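Local coordinates for Glyoxalase/bleomycin resistance protein/dioxygenase (Catenulispora acidiphila, PDB 4G6X) that belongs to the vicinal oxygen chelate superfamily and may act as a dioxygenase, as its family is generally assigned, at residues 42-47 with 77-82; 89-94 with 142-147. All blocks are in the same frame, centred on the assembly; numbering follows the deposited sequence.

Interaction 1: residues 42-47 with 77-82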
loop_
_atom_site.group_PDB
_atom_site.type_symbol
_atom_site.label_atom_id
_atom_site.label_comp_id
_atom_site.label_asym_id
_atom_site.label_seq_id
_atom_site.Cartn_x
_atom_site.Cartn_y
_atom_site.Cartn_z
ATOM N N SER A 42 -5.611 4.424 17.869
ATOM C CA SER A 42 -4.983 5.304 18.871
ATOM C C SER A 42 -3.610 5.792 18.427
ATOM O O SER A 42 -3.260 6.944 18.631
ATOM C CB SER A 42 -4.808 4.532 20.203
ATOM O OG SER A 42 -4.005 5.271 21.133
ATOM N N PHE A 43 -2.761 4.894 17.925
ATOM C CA PHE A 43 -1.428 5.259 17.477
ATOM C C PHE A 43 -1.367 6.115 16.203
ATOM O O PHE A 43 -0.686 7.137 16.136
ATOM C CB PHE A 43 -0.559 4.004 17.244
ATOM C CG PHE A 43 0.867 4.346 16.960
ATOM C CD1 PHE A 43 1.763 4.524 18.021
ATOM C CD2 PHE A 43 1.352 4.511 15.650
ATOM C CE1 PHE A 43 3.081 4.874 17.753
ATOM C CE2 PHE A 43 2.666 4.845 15.410
ATOM C CZ PHE A 43 3.536 4.997 16.459
ATOM N N TYR A 44 -2.109 5.680 15.182
ATOM C CA TYR A 44 -2.033 6.308 13.889
ATOM C C TYR A 44 -2.661 7.681 13.931
ATOM O O TYR A 44 -2.163 8.553 13.257
ATOM C CB TYR A 44 -2.676 5.469 12.776
ATOM C CG TYR A 44 -1.679 4.385 12.272
ATOM C CD1 TYR A 44 -1.348 3.258 13.014
ATOM C CD2 TYR A 44 -0.984 4.582 11.100
ATOM C CE1 TYR A 44 -0.366 2.356 12.563
ATOM C CE2 TYR A 44 -0.034 3.718 10.639
ATOM C CZ TYR A 44 0.275 2.552 11.364
ATOM O OH TYR A 44 1.234 1.671 10.909
ATOM N N THR A 45 -3.738 7.831 14.689
ATOM C CA THR A 45 -4.361 9.155 14.873
ATOM C C THR A 45 -3.703 9.980 15.967
ATOM O O THR A 45 -3.342 11.150 15.733
ATOM C CB THR A 45 -5.874 9.045 15.124
ATOM O OG1 THR A 45 -6.083 8.485 16.426
ATOM C CG2 THR A 45 -6.541 8.277 14.051
ATOM N N GLY A 46 -3.492 9.386 17.138
ATOM C CA GLY A 46 -3.008 10.125 18.298
ATOM C C GLY A 46 -1.562 10.547 18.254
ATOM O O GLY A 46 -1.171 11.627 18.761
ATOM N N LYS A 47 -0.732 9.713 17.667
ATOM C CA LYS A 47 0.702 9.980 17.538
ATOM C C LYS A 47 1.047 10.485 16.145
ATOM O O LYS A 47 1.514 11.623 15.998
ATOM C CB LYS A 47 1.545 8.707 17.850
ATOM C CG LYS A 47 1.998 8.575 19.273
ATOM C CD LYS A 47 0.953 7.933 20.110
ATOM C CE LYS A 47 1.548 7.527 21.473
ATOM N NZ LYS A 47 0.435 6.930 22.230
ATOM N N LEU A 77 -5.478 5.010 4.081
ATOM C CA LEU A 77 -4.725 3.900 4.667
ATOM C C LEU A 77 -5.680 3.047 5.486
ATOM O O LEU A 77 -6.270 3.470 6.505
ATOM C CB LEU A 77 -3.582 4.436 5.563
ATOM C CG LEU A 77 -2.839 3.476 6.511
ATOM C CD1 LEU A 77 -2.012 2.534 5.648
ATOM C CD2 LEU A 77 -1.990 4.277 7.507
ATOM N N LEU A 78 -5.743 1.748 5.127
ATOM C CA LEU A 78 -6.588 0.785 5.792
ATOM C C LEU A 78 -5.754 0.126 6.883
ATOM O O LEU A 78 -4.641 -0.296 6.583
ATOM C CB LEU A 78 -7.007 -0.320 4.781
ATOM C CG LEU A 78 -7.867 -1.464 5.319
ATOM C CD1 LEU A 78 -9.261 -0.973 5.670
ATOM C CD2 LEU A 78 -7.887 -2.573 4.257
ATOM N N LEU A 79 -6.266 0.145 8.102
ATOM C CA LEU A 79 -5.619 -0.450 9.264
ATOM C C LEU A 79 -6.283 -1.788 9.474
ATOM O O LEU A 79 -7.309 -1.890 10.134
ATOM C CB LEU A 79 -5.728 0.484 10.460
ATOM C CG LEU A 79 -5.148 1.881 10.252
ATOM C CD1 LEU A 79 -5.435 2.723 11.489
ATOM C CD2 LEU A 79 -3.676 1.848 9.886
ATOM N N GLU A 80 -5.765 -2.819 8.807
ATOM C CA GLU A 80 -6.543 -4.069 8.766
ATOM C C GLU A 80 -6.031 -5.167 9.664
ATOM O O GLU A 80 -4.841 -5.176 9.978
ATOM C CB GLU A 80 -6.767 -4.576 7.355
ATOM C CG GLU A 80 -5.591 -5.114 6.705
ATOM C CD GLU A 80 -5.859 -5.666 5.278
ATOM O OE1 GLU A 80 -6.582 -6.662 5.035
ATOM O OE2 GLU A 80 -5.249 -5.073 4.393
ATOM N N PRO A 81 -6.940 -6.044 10.114
ATOM C CA PRO A 81 -6.541 -7.086 11.059
ATOM C C PRO A 81 -5.508 -8.036 10.484
ATOM O O PRO A 81 -5.404 -8.236 9.261
ATOM C CB PRO A 81 -7.849 -7.834 11.372
ATOM C CG PRO A 81 -8.935 -6.917 10.973
ATOM C CD PRO A 81 -8.392 -6.072 9.850
ATOM N N SER A 82 -4.749 -8.650 11.382
ATOM C CA SER A 82 -3.673 -9.604 11.025
ATOM C C SER A 82 -4.073 -11.035 11.333
ATOM O O SER A 82 -3.206 -11.822 11.655
ATOM C CB SER A 82 -2.383 -9.248 11.803
ATOM O OG SER A 82 -1.965 -7.892 11.481
#
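Tyr44 reaches from the helix to the strand, lays its ring over the end of Leu79 and touches Leu77 obliquely. One methyl of Leu79, CD2, sits over the middle of the aromatic face, 3.9 Å from the ring centroid and only 7° off the normal, which makes it a well-centred CH-pi contact. The other methyl, CD1, lies nearer the root of the side chain, 4.1 Å from Tyr44 CB, so that the fork of Leu79 spans both the ring and its stem. Leu77 approaches from the same side of the ring plane, beside the CD2–CE2 bond: its CD2 is 3.7 Å from Tyr44 CE2 and equally close to Tyr44 CD2, and the two side chains cross at about a right angle. With CG anti to the carbonyl carbon (chi1 -82°), the ring leans from the helix toward the strand, and chi2 (73°) turns its flat side to Leu79. Helix 37-46 thus packs on strand 76-81, an inner strand of the first of two four-stranded mixed sheets. Each sheet has strand order 1-4-3-2, the paired beta-alpha-beta-beta-beta modules of the vicinal oxygen chelate fold. In the next shell, Val32 of the neighbouring strand 29-34 also touches Tyr44, while Leu77 packs on Val66 of strand 61-67 and on Ile27 of the second subunit. The phenol oxygen leaves this apolar patch and hydrogen-bonds to Asp140, in the loop leading to the last strand of the second module. On the strand side, Gln37 at the start of the helix hydrogen-bonds through its side-chain amide to the backbone O of Leu79.

Interaction 2: residues 89-94 with 142-147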
loop_
_atom_site.group_PDB
_atom_site.type_symbol
_atom_site.label_atom_id
_atom_site.label_comp_id
_atom_site.label_asym_id
_atom_site.label_seq_id
_atom_site.Cartn_x
_atom_site.Cartn_y
_atom_site.Cartn_z
ATOM N N PRO A 89 3.478 -14.099 10.429
ATOM C CA PRO A 89 4.830 -14.555 10.051
ATOM C C PRO A 89 5.559 -13.649 9.076
ATOM O O PRO A 89 6.765 -13.418 9.198
ATOM C CB PRO A 89 4.576 -15.953 9.430
ATOM C CG PRO A 89 3.281 -16.408 10.036
ATOM C CD PRO A 89 2.450 -15.155 10.252
ATOM N N PHE A 90 4.814 -13.112 8.116
ATOM C CA PHE A 90 5.343 -12.154 7.156
ATOM C C PHE A 90 5.790 -10.856 7.841
ATOM O O PHE A 90 6.926 -10.413 7.676
ATOM C CB PHE A 90 4.288 -11.894 6.071
ATOM C CG PHE A 90 4.722 -10.859 5.045
ATOM C CD1 PHE A 90 5.841 -11.082 4.250
ATOM C CD2 PHE A 90 4.054 -9.654 4.945
ATOM C CE1 PHE A 90 6.238 -10.141 3.297
ATOM C CE2 PHE A 90 4.455 -8.702 3.990
ATOM C CZ PHE A 90 5.536 -8.969 3.178
ATOM N N LYS A 91 4.932 -10.300 8.683
ATOM C CA LYS A 91 5.274 -9.090 9.432
ATOM C C LYS A 91 6.514 -9.300 10.252
ATOM O O LYS A 91 7.406 -8.468 10.266
ATOM C CB LYS A 91 4.115 -8.728 10.346
ATOM C CG LYS A 91 2.837 -8.283 9.596
ATOM C CD LYS A 91 1.680 -8.071 10.548
ATOM C CE LYS A 91 1.972 -7.058 11.699
ATOM N NZ LYS A 91 0.806 -6.922 12.647
ATOM N N GLU A 92 6.556 -10.414 10.935
ATOM C CA GLU A 92 7.713 -10.697 11.804
ATOM C C GLU A 92 9.006 -10.778 11.021
ATOM O O GLU A 92 10.069 -10.377 11.517
ATOM C CB GLU A 92 7.503 -12.003 12.628
ATOM C CG GLU A 92 6.446 -11.775 13.690
ATOM C CD GLU A 92 6.141 -12.983 14.549
ATOM O OE1 GLU A 92 6.426 -14.129 14.159
ATOM O OE2 GLU A 92 5.551 -12.749 15.613
ATOM N N ALA A 93 8.936 -11.368 9.840
ATOM C CA ALA A 93 10.094 -11.454 8.989
ATOM C C ALA A 93 10.606 -10.109 8.525
ATOM O O ALA A 93 11.798 -9.899 8.445
ATOM C CB ALA A 93 9.853 -12.384 7.825
ATOM N N LEU A 94 9.693 -9.202 8.216
ATOM C CA LEU A 94 10.074 -7.878 7.793
ATOM C C LEU A 94 10.763 -7.169 8.953
ATOM O O LEU A 94 11.857 -6.581 8.797
ATOM C CB LEU A 94 8.852 -7.100 7.300
ATOM C CG LEU A 94 8.139 -7.554 6.025
ATOM C CD1 LEU A 94 7.111 -6.475 5.693
ATOM C CD2 LEU A 94 9.074 -7.793 4.843
ATOM N N CYS A 142 2.216 -1.975 16.499
ATOM C CA CYS A 142 1.222 -2.896 15.958
ATOM C C CYS A 142 1.843 -4.067 15.165
ATOM O O CYS A 142 1.113 -4.750 14.437
ATOM C CB CYS A 142 0.220 -2.177 15.047
ATOM S SG CYS A 142 -0.695 -0.888 15.941
ATOM N N GLY A 143 3.155 -4.269 15.276
ATOM C CA GLY A 143 3.888 -5.292 14.567
ATOM C C GLY A 143 4.597 -4.869 13.281
ATOM O O GLY A 143 5.134 -5.714 12.567
ATOM N N ASN A 144 4.623 -3.563 12.980
ATOM C CA ASN A 144 5.273 -3.020 11.785
ATOM C C ASN A 144 6.346 -1.971 12.090
ATOM O O ASN A 144 6.279 -1.235 13.127
ATOM C CB ASN A 144 4.276 -2.357 10.859
ATOM C CG ASN A 144 3.079 -3.186 10.560
ATOM O OD1 ASN A 144 1.964 -2.891 11.013
ATOM N ND2 ASN A 144 3.269 -4.239 9.790
ATOM N N LEU A 145 7.305 -1.877 11.178
ATOM C CA LEU A 145 8.187 -0.728 11.107
ATOM C C LEU A 145 7.615 0.166 10.016
ATOM O O LEU A 145 7.105 -0.332 9.003
ATOM C CB LEU A 145 9.618 -1.178 10.736
ATOM C CG LEU A 145 10.352 -2.087 11.768
ATOM C CD1 LEU A 145 11.668 -2.595 11.251
ATOM C CD2 LEU A 145 10.552 -1.364 13.112
ATOM N N ILE A 146 7.746 1.475 10.202
ATOM C CA ILE A 146 7.135 2.445 9.320
ATOM C C ILE A 146 8.239 3.399 8.968
ATOM O O ILE A 146 8.955 3.862 9.870
ATOM C CB ILE A 146 6.036 3.236 10.025
ATOM C CG1 ILE A 146 4.876 2.308 10.425
ATOM C CG2 ILE A 146 5.506 4.379 9.151
ATOM C CD1 ILE A 146 4.204 1.565 9.274
ATOM N N GLN A 147 8.416 3.633 7.685
ATOM C CA GLN A 147 9.427 4.582 7.232
ATOM C C GLN A 147 8.835 5.975 6.976
ATOM O O GLN A 147 7.796 6.115 6.317
ATOM C CB GLN A 147 10.112 4.028 5.975
ATOM C CG GLN A 147 11.314 4.789 5.462
ATOM C CD GLN A 147 11.839 4.206 4.170
ATOM O OE1 GLN A 147 11.126 4.096 3.175
ATOM N NE2 GLN A 147 13.066 3.856 4.180
HETATM O O HOH W 1 5.716 -5.702 9.482
#
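In Lys91 a chi1 of -67° directs the side chain from its helix toward the turn at 142-144, and a bend at chi3 (56°) in an otherwise extended chain brings the ammonium group to the carbonyl of Cys142. There NZ donates a hydrogen bond of 2.8 Å to Cys142 O, in the carbonyl plane and with a C=O...N angle of 149°. The aliphatic part of the lysine lines the same turn: its CE lies 3.5 Å from Gly143 O, and the chain crosses the Asn144 side chain obliquely. Gly143, with a positive phi and no side chain, lies close beside the ammonium group. A water lies between the backbones, 3.1 Å from Gly143 O and, more weakly, 3.3 Å from Lys91 O. The turn leads into strand 145-150 of the second sheet, and Asp140 steadies it by accepting hydrogen bonds from the backbone N of both Cys142 and Asn144. Lys91 NZ also bonds to Phe33 O and Ser82 OG; three oxygens without formal charge therefore surround this buried ammonium group, whose charge is probably stabilised by their dipoles, with no carboxylate among the three.

Both contacts are largely buried, but the centre of interaction 1 lies about 7 Å from the centre of the chain and that of interaction 2 about 11 Å, their own centres being 14 Å apart. The first joins a helix to the sheet of its own module through apolar groups alone; the second ties helix 87-96, which follows strand 76-81 in the chain, to the turn entering the other sheet, using a charged group, carbonyls and a water, with Gly143 exposed to solvent. They meet at two points: Ser82 OG is 3.2 Å from Lys91 NZ, and Tyr44 OH packs 3.4 Å from Ile146 CD1. Asp140 serves both, holding the Tyr44 hydroxyl and the backbone of the 142-144 turn.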